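CBS domain-containing predicted protein TM0935 (PDB 1O50) is of unknown function but carries a tandem pair of CBS domains, a module that in many relatives binds adenosine-type ligands and senses them for regulation. Local coordinates at residues P105-M110 against P130-K135; I126-V131 against V139-S144. All blocks are in the same frame, centred on the assembly; numbering follows the deposited sequence.

Contact 1 of 2, residues P105-M110 against P130-K135; sequences PVYVHM and PVVDEK
H109 and Y107 approach V132 from two directions, and CG2 of that valine meets both rings. The methyl lies obliquely against Y107, 3.3 Å from CD1, the two side chains crossing at about a right angle. CB of the tyrosine rests 3.9 Å from CG of the P130 ring. H109 turns its imidazole back over the strand: ND1 donates to V132 O at 3.0 Å, the acceptor close to the ring plane, although the nitrogen stands well above the plane of the carbonyl. The same oxygen accepts a hydrogen bond from a water that in turn accepts from M110 N, so two donors grip it. Next to ND1 in the ring, H109 CE1 comes 3.4 Å from E134 OE1, with ring and carboxylate planes 73° apart. An alanine in place of H109 would probably leave V132 O with the water but without its imidazole donor, and open a gap between V132 CG2 and the carboxylate of E134. The backbones themselves join at V108 and V131. V108 N donates to P130 O with an N-H...O angle of 175°, and V132 N returns a bond to V108 O at 3.0 Å. V108 CG2 packs on V131 CG2, whereas V131 CG1, anti to its backbone N (chi1 -176°), meets the methyl CE of M110 at 3.6 Å. Beyond the strand D133 OD1 accepts from K135 N in an Asx turn. The single beta bridge between V108 and V131, made by a chain without regular strand structure, adds an extended edge to the two-stranded hairpin within the second CBS domain.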
ATOM      1  N   PRO A 105       6.871   6.654  15.136  1.00 37.07           N
ATOM      2  CA  PRO A 105       5.562   6.007  14.981  1.00 37.53           C
ATOM      3  C   PRO A 105       4.377   7.011  14.950  1.00 37.37           C
ATOM      4  O   PRO A 105       4.337   7.994  15.687  1.00 37.15           O
ATOM      5  CB  PRO A 105       5.471   5.042  16.186  1.00 37.60           C
ATOM      6  CG  PRO A 105       6.461   5.529  17.155  1.00 37.91           C
ATOM      7  CD  PRO A 105       7.490   6.369  16.439  1.00 36.98           C
ATOM      8  N   VAL A 106       3.450   6.738  14.049  1.00 37.96           N
ATOM      9  CA  VAL A 106       2.153   7.389  13.970  1.00 38.31           C
ATOM     10  C   VAL A 106       1.142   6.306  14.377  1.00 38.31           C
ATOM     11  O   VAL A 106       1.127   5.222  13.796  1.00 37.30           O
ATOM     12  CB  VAL A 106       1.845   7.814  12.530  1.00 38.72           C
ATOM     13  CG1 VAL A 106       0.424   8.417  12.429  1.00 39.57           C
ATOM     14  CG2 VAL A 106       2.896   8.790  12.036  1.00 40.24           C
ATOM     15  N   TYR A 107       0.328   6.579  15.393  1.00 37.79           N
ATOM     16  CA  TYR A 107      -0.548   5.546  15.917  1.00 38.05           C
ATOM     17  C   TYR A 107      -1.940   6.082  16.285  1.00 37.54           C
ATOM     18  O   TYR A 107      -2.151   7.294  16.343  1.00 36.60           O
ATOM     19  CB  TYR A 107       0.119   4.915  17.137  1.00 38.07           C
ATOM     20  CG  TYR A 107       0.520   5.907  18.183  1.00 39.33           C
ATOM     21  CD1 TYR A 107      -0.394   6.367  19.111  1.00 40.19           C
ATOM     22  CD2 TYR A 107       1.834   6.381  18.256  1.00 41.78           C
ATOM     23  CE1 TYR A 107      -0.019   7.284  20.091  1.00 41.22           C
ATOM     24  CE2 TYR A 107       2.220   7.297  19.207  1.00 41.42           C
ATOM     25  CZ  TYR A 107       1.292   7.743  20.130  1.00 42.47           C
ATOM     26  OH  TYR A 107       1.669   8.642  21.090  1.00 42.80           O
ATOM     27  N   VAL A 108      -2.871   5.163  16.545  1.00 36.46           N
ATOM     28  CA  VAL A 108      -4.200   5.527  17.014  1.00 36.46           C
ATOM     29  C   VAL A 108      -4.535   4.841  18.354  1.00 36.45           C
ATOM     30  O   VAL A 108      -3.790   4.015  18.827  1.00 36.27           O
ATOM     31  CB  VAL A 108      -5.275   5.275  15.931  1.00 35.65           C
ATOM     32  CG1 VAL A 108      -5.028   6.198  14.723  1.00 35.16           C
ATOM     33  CG2 VAL A 108      -5.334   3.828  15.476  1.00 36.26           C
ATOM     34  N   HIS A 109      -5.648   5.225  18.962  1.00 36.95           N
ATOM     35  CA  HIS A 109      -6.201   4.519  20.118  1.00 37.57           C
ATOM     36  C   HIS A 109      -7.576   3.980  19.758  1.00 36.72           C
ATOM     37  O   HIS A 109      -8.138   4.359  18.765  1.00 36.76           O
ATOM     38  CB  HIS A 109      -6.350   5.451  21.315  1.00 37.62           C
ATOM     39  CG  HIS A 109      -5.086   6.137  21.721  1.00 41.71           C
ATOM     40  ND1 HIS A 109      -4.046   5.477  22.341  1.00 45.89           N
ATOM     41  CD2 HIS A 109      -4.710   7.435  21.640  1.00 44.44           C
ATOM     42  CE1 HIS A 109      -3.085   6.336  22.624  1.00 45.27           C
ATOM     43  NE2 HIS A 109      -3.456   7.528  22.193  1.00 45.40           N
ATOM     44  N   MET A 110      -8.129   3.131  20.611  1.00 36.91           N
ATOM     45  CA  MET A 110      -9.468   2.552  20.407  1.00 36.81           C
ATOM     46  C   MET A 110     -10.580   3.609  20.270  1.00 36.52           C
ATOM     47  O   MET A 110     -11.518   3.450  19.468  1.00 36.81           O
ATOM     48  CB  MET A 110      -9.790   1.563  21.547  1.00 37.08           C
ATOM     49  CG  MET A 110      -9.028   0.244  21.456  1.00 37.19           C
ATOM     50  SD  MET A 110      -9.407  -0.625  19.955  1.00 40.33           S
ATOM     51  CE  MET A 110      -8.100  -1.920  19.906  1.00 42.41           C
ATOM     52  N   PRO A 130      -0.730   1.019  14.031  1.00 38.23           N
ATOM     53  CA  PRO A 130      -0.996   0.210  15.210  1.00 37.66           C
ATOM     54  C   PRO A 130      -1.966   0.949  16.103  1.00 37.59           C
ATOM     55  O   PRO A 130      -2.035   2.169  16.051  1.00 35.99           O
ATOM     56  CB  PRO A 130       0.384   0.121  15.861  1.00 38.20           C
ATOM     57  CG  PRO A 130       1.001   1.424  15.563  1.00 37.63           C
ATOM     58  CD  PRO A 130       0.467   1.862  14.229  1.00 38.08           C
ATOM     59  N   VAL A 131      -2.712   0.199  16.909  1.00 37.64           N
ATOM     60  CA  VAL A 131      -3.575   0.760  17.930  1.00 38.30           C
ATOM     61  C   VAL A 131      -2.872   0.491  19.249  1.00 39.12           C
ATOM     62  O   VAL A 131      -2.510  -0.639  19.545  1.00 39.60           O
ATOM     63  CB  VAL A 131      -4.981   0.111  17.903  1.00 38.20           C
ATOM     64  CG1 VAL A 131      -5.891   0.761  18.902  1.00 37.23           C
ATOM     65  CG2 VAL A 131      -5.562   0.170  16.457  1.00 37.61           C
ATOM     66  N   VAL A 132      -2.653   1.539  20.025  1.00 40.25           N
ATOM     67  CA  VAL A 132      -1.832   1.430  21.208  1.00 40.84           C
ATOM     68  C   VAL A 132      -2.651   1.805  22.430  1.00 41.80           C
ATOM     69  O   VAL A 132      -3.647   2.523  22.330  1.00 41.43           O
ATOM     70  CB  VAL A 132      -0.538   2.314  21.136  1.00 41.11           C
ATOM     71  CG1 VAL A 132       0.281   1.992  19.892  1.00 40.86           C
ATOM     72  CG2 VAL A 132      -0.855   3.824  21.202  1.00 41.20           C
ATOM     73  N   ASP A 133      -2.217   1.307  23.580  1.00 42.51           N
ATOM     74  CA  ASP A 133      -2.831   1.669  24.838  1.00 43.50           C
ATOM     75  C   ASP A 133      -2.076   2.879  25.355  1.00 44.84           C
ATOM     76  O   ASP A 133      -1.389   3.546  24.586  1.00 45.21           O
ATOM     77  CB  ASP A 133      -2.853   0.482  25.813  1.00 43.32           C
ATOM     78  CG  ASP A 133      -1.461  -0.017  26.213  1.00 43.30           C
ATOM     79  OD1 ASP A 133      -0.438   0.655  25.946  1.00 41.23           O
ATOM     80  OD2 ASP A 133      -1.318  -1.099  26.825  1.00 43.16           O
ATOM     81  N   GLU A 134      -2.196   3.180  26.640  1.00 46.40           N
ATOM     82  CA  GLU A 134      -1.670   4.436  27.146  1.00 47.80           C
ATOM     83  C   GLU A 134      -0.232   4.343  27.607  1.00 47.96           C
ATOM     84  O   GLU A 134       0.310   5.322  28.106  1.00 48.14           O
ATOM     85  CB  GLU A 134      -2.530   4.963  28.298  1.00 48.48           C
ATOM     86  CG  GLU A 134      -2.744   6.466  28.198  1.00 51.15           C
ATOM     87  CD  GLU A 134      -3.778   6.837  27.141  1.00 53.71           C
ATOM     88  OE1 GLU A 134      -3.416   7.031  25.958  1.00 54.64           O
ATOM     89  OE2 GLU A 134      -4.966   6.931  27.509  1.00 57.15           O
ATOM     90  N   LYS A 135       0.379   3.173  27.447  1.00 48.14           N
ATOM     91  CA  LYS A 135       1.767   2.966  27.859  1.00 47.87           C
ATOM     92  C   LYS A 135       2.611   2.514  26.680  1.00 46.83           C
ATOM     93  O   LYS A 135       3.620   1.831  26.843  1.00 46.74           O
ATOM     94  CB  LYS A 135       1.856   1.995  29.051  1.00 48.17           C
ATOM     95  CG  LYS A 135       1.209   0.620  28.857  1.00 50.01           C
ATOM     96  CD  LYS A 135       1.192  -0.135  30.198  1.00 50.80           C
ATOM     97  CE  LYS A 135       0.755  -1.595  30.057  1.00 52.12           C
ATOM     98  NZ  LYS A 135      -0.720  -1.757  29.898  1.00 52.83           N
TER
HETATM   99  O   HOH W   1      -6.386   2.010  22.862  1.00 38.71           O

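Contact 2 of 2, residues I126-V131 against V139-S144; sequences IQEMPV and VGDLNS
The antiparallel beta hairpin of the second CBS domain pairs strand 128-132 with strand 138-143, and a classic beta bulge lies at its turn-side end, where V139 and G140 both face V131. V131 O accepts from V139 N at 2.9 Å and from G140 N at 3.3 Å, while V131 N donates to G140 O. M129 and L142 form a hydrogen-bonded pair with two reciprocal bonds. At the other end Q127 receives S144 twice: S144 N donates to Q127 O, and S144 OG donates to Q127 OE1 at 2.8 Å, in the plane of the amide and on a lone pair. On the face bearing E128, P130 and D141 two acids converge. E128 CG is anti to the backbone N (chi1 -170°); beyond it the chain is extended, and E128 OE2 lies 2.4 Å from D141 OD2, with carboxylate planes 50° apart. Oxygens this close suggest that one of the acids probably holds a proton. The pair has further partners: R49 N donates to E128 OE1, and Y52 OH is hydrogen-bonded to D141 OD1. N143 is the N-cap of helix 144-153, its OD1 accepting from E146 N. P130, on the same face as the acids, touches L59 of strand 58-64. The opposite face carries M129, V131 and L142, with M129 CE 4.3 Å from L142 CD2. There M129 and L142 pack on helix 114-124, and V131 and L142 on helix 15-18. Ahead of the strand, I126 touches M62 and P64, and V65 of the second subunit packs on Q127 and S144.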
ATOM      1  N   ILE A 126       0.556   6.520   4.757  1.00 37.64           N
ATOM      2  CA  ILE A 126       0.628   5.133   5.204  1.00 37.12           C
ATOM      3  C   ILE A 126      -0.777   4.485   5.131  1.00 37.53           C
ATOM      4  O   ILE A 126      -1.764   5.191   5.117  1.00 40.41           O
ATOM      5  CB  ILE A 126       1.193   5.072   6.664  1.00 36.87           C
ATOM      6  CG1 ILE A 126       0.242   5.757   7.625  1.00 34.78           C
ATOM      7  CG2 ILE A 126       2.617   5.728   6.766  1.00 38.63           C
ATOM      8  CD1 ILE A 126       0.754   5.921   9.024  1.00 34.00           C
ATOM      9  N   GLN A 127      -0.857   3.164   5.072  1.00 36.63           N
ATOM     10  CA  GLN A 127      -2.107   2.415   5.030  1.00 35.96           C
ATOM     11  C   GLN A 127      -2.272   1.364   6.150  1.00 36.31           C
ATOM     12  O   GLN A 127      -3.106   0.443   6.045  1.00 37.42           O
ATOM     13  CB  GLN A 127      -2.252   1.764   3.648  1.00 35.90           C
ATOM     14  CG  GLN A 127      -2.290   2.813   2.547  1.00 35.87           C
ATOM     15  CD  GLN A 127      -2.733   2.310   1.226  1.00 33.64           C
ATOM     16  OE1 GLN A 127      -3.656   1.542   1.156  1.00 38.13           O
ATOM     17  NE2 GLN A 127      -2.129   2.819   0.141  1.00 36.71           N
ATOM     18  N   GLU A 128      -1.485   1.471   7.219  1.00 35.95           N
ATOM     19  CA  GLU A 128      -1.600   0.527   8.348  1.00 35.26           C
ATOM     20  C   GLU A 128      -0.936   1.185   9.513  1.00 36.33           C
ATOM     21  O   GLU A 128       0.160   1.745   9.392  1.00 35.81           O
ATOM     22  CB  GLU A 128      -0.923  -0.804   8.084  1.00 35.64           C
ATOM     23  CG  GLU A 128      -1.223  -1.867   9.120  1.00 32.89           C
ATOM     24  CD  GLU A 128      -0.523  -3.188   8.905  1.00 39.51           C
ATOM     25  OE1 GLU A 128       0.168  -3.333   7.913  1.00 38.76           O
ATOM     26  OE2 GLU A 128      -0.684  -4.124   9.730  1.00 41.52           O
ATOM     27  N   MET A 129      -1.633   1.155  10.633  1.00 36.46           N
ATOM     28  CA  MET A 129      -1.223   1.849  11.826  1.00 36.58           C
ATOM     29  C   MET A 129      -1.523   0.941  12.954  1.00 37.11           C
ATOM     30  O   MET A 129      -2.510   0.223  12.906  1.00 35.76           O
ATOM     31  CB  MET A 129      -2.059   3.105  12.047  1.00 37.67           C
ATOM     32  CG  MET A 129      -1.551   4.290  11.379  1.00 41.19           C
ATOM     33  SD  MET A 129      -2.451   5.815  11.738  1.00 45.41           S
ATOM     34  CE  MET A 129      -3.957   5.347  11.156  1.00 44.24           C
ATOM     35  N   PRO A 130      -0.730   1.019  14.031  1.00 38.23           N
ATOM     36  CA  PRO A 130      -0.996   0.210  15.210  1.00 37.66           C
ATOM     37  C   PRO A 130      -1.966   0.949  16.103  1.00 37.59           C
ATOM     38  O   PRO A 130      -2.035   2.169  16.051  1.00 35.99           O
ATOM     39  CB  PRO A 130       0.384   0.121  15.861  1.00 38.20           C
ATOM     40  CG  PRO A 130       1.001   1.424  15.563  1.00 37.63           C
ATOM     41  CD  PRO A 130       0.467   1.862  14.229  1.00 38.08           C
ATOM     42  N   VAL A 131      -2.712   0.199  16.909  1.00 37.64           N
ATOM     43  CA  VAL A 131      -3.575   0.760  17.930  1.00 38.30           C
ATOM     44  C   VAL A 131      -2.872   0.491  19.249  1.00 39.12           C
ATOM     45  O   VAL A 131      -2.510  -0.639  19.545  1.00 39.60           O
ATOM     46  CB  VAL A 131      -4.981   0.111  17.903  1.00 38.20           C
ATOM     47  CG1 VAL A 131      -5.891   0.761  18.902  1.00 37.23           C
ATOM     48  CG2 VAL A 131      -5.562   0.170  16.457  1.00 37.61           C
ATOM     49  N   VAL A 139      -1.989  -3.053  21.056  1.00 41.04           N
ATOM     50  CA  VAL A 139      -3.179  -3.793  21.466  1.00 40.37           C
ATOM     51  C   VAL A 139      -4.082  -4.170  20.280  1.00 39.55           C
ATOM     52  O   VAL A 139      -5.039  -4.909  20.434  1.00 39.06           O
ATOM     53  CB  VAL A 139      -3.994  -2.992  22.516  1.00 40.18           C
ATOM     54  CG1 VAL A 139      -3.217  -2.893  23.858  1.00 40.03           C
ATOM     55  CG2 VAL A 139      -4.345  -1.613  21.986  1.00 40.56           C
ATOM     56  N   GLY A 140      -3.779  -3.647  19.100  1.00 38.99           N
ATOM     57  CA  GLY A 140      -4.559  -3.951  17.905  1.00 38.55           C
ATOM     58  C   GLY A 140      -3.943  -3.316  16.678  1.00 38.05           C
ATOM     59  O   GLY A 140      -2.886  -2.723  16.773  1.00 37.57           O
ATOM     60  N   ASP A 141      -4.618  -3.427  15.530  1.00 37.84           N
ATOM     61  CA  ASP A 141      -4.088  -2.951  14.246  1.00 37.81           C
ATOM     62  C   ASP A 141      -5.210  -2.318  13.388  1.00 36.46           C
ATOM     63  O   ASP A 141      -6.380  -2.676  13.500  1.00 36.05           O
ATOM     64  CB  ASP A 141      -3.464  -4.174  13.528  1.00 38.06           C
ATOM     65  CG  ASP A 141      -2.438  -3.818  12.519  1.00 38.03           C
ATOM     66  OD1 ASP A 141      -1.783  -2.753  12.649  1.00 38.91           O
ATOM     67  OD2 ASP A 141      -2.259  -4.549  11.517  1.00 41.91           O
ATOM     68  N   LEU A 142      -4.853  -1.390  12.513  1.00 35.80           N
ATOM     69  CA  LEU A 142      -5.831  -0.769  11.619  1.00 35.14           C
ATOM     70  C   LEU A 142      -5.259  -0.622  10.246  1.00 34.98           C
ATOM     71  O   LEU A 142      -4.179  -0.135  10.149  1.00 35.87           O
ATOM     72  CB  LEU A 142      -6.195   0.630  12.142  1.00 35.38           C
ATOM     73  CG  LEU A 142      -7.270   1.407  11.380  1.00 34.56           C
ATOM     74  CD1 LEU A 142      -8.623   0.730  11.424  1.00 36.54           C
ATOM     75  CD2 LEU A 142      -7.387   2.809  11.932  1.00 35.61           C
ATOM     76  N   ASN A 143      -5.967  -1.010   9.189  1.00 35.08           N
ATOM     77  CA  ASN A 143      -5.512  -0.695   7.830  1.00 34.52           C
ATOM     78  C   ASN A 143      -6.532   0.002   6.986  1.00 33.88           C
ATOM     79  O   ASN A 143      -7.688   0.128   7.346  1.00 33.40           O
ATOM     80  CB  ASN A 143      -4.916  -1.945   7.122  1.00 35.59           C
ATOM     81  CG  ASN A 143      -5.938  -2.956   6.661  1.00 35.31           C
ATOM     82  OD1 ASN A 143      -7.147  -2.762   6.765  1.00 38.65           O
ATOM     83  ND2 ASN A 143      -5.452  -4.053   6.107  1.00 35.68           N
ATOM     84  N   SER A 144      -6.073   0.527   5.851  1.00 35.15           N
ATOM     85  CA  SER A 144      -6.951   1.227   4.936  1.00 35.69           C
ATOM     86  C   SER A 144      -8.147   0.387   4.458  1.00 36.83           C
ATOM     87  O   SER A 144      -9.215   0.903   4.217  1.00 35.66           O
ATOM     88  CB  SER A 144      -6.135   1.735   3.733  1.00 36.49           C
ATOM     89  OG  SER A 144      -5.508   0.677   3.030  1.00 37.74           O
TER
HETATM   90  O   HOH W   2      -2.435  -4.458   6.201  1.00 21.92           O

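Contacts 1 and 2 lie with centres 9 Å apart and share P130 and V131 on strand 128-132, which meets segment 105-110 along one edge and strand 138-143 along the other. Along the chain the order is 105-110, helix 114-124, then the hairpin, and helix 144-153 follows. The contacts also touch directly: V108 CG1 packs on M129 CE at 3.8 Å, and D133 CB on V139 CG1. All four segments belong to the second CBS domain, and P130 reaches L59 on strand 58-64 of the first CBS domain. The central strand thus ties the loop, the hairpin and the paired CBS domain together.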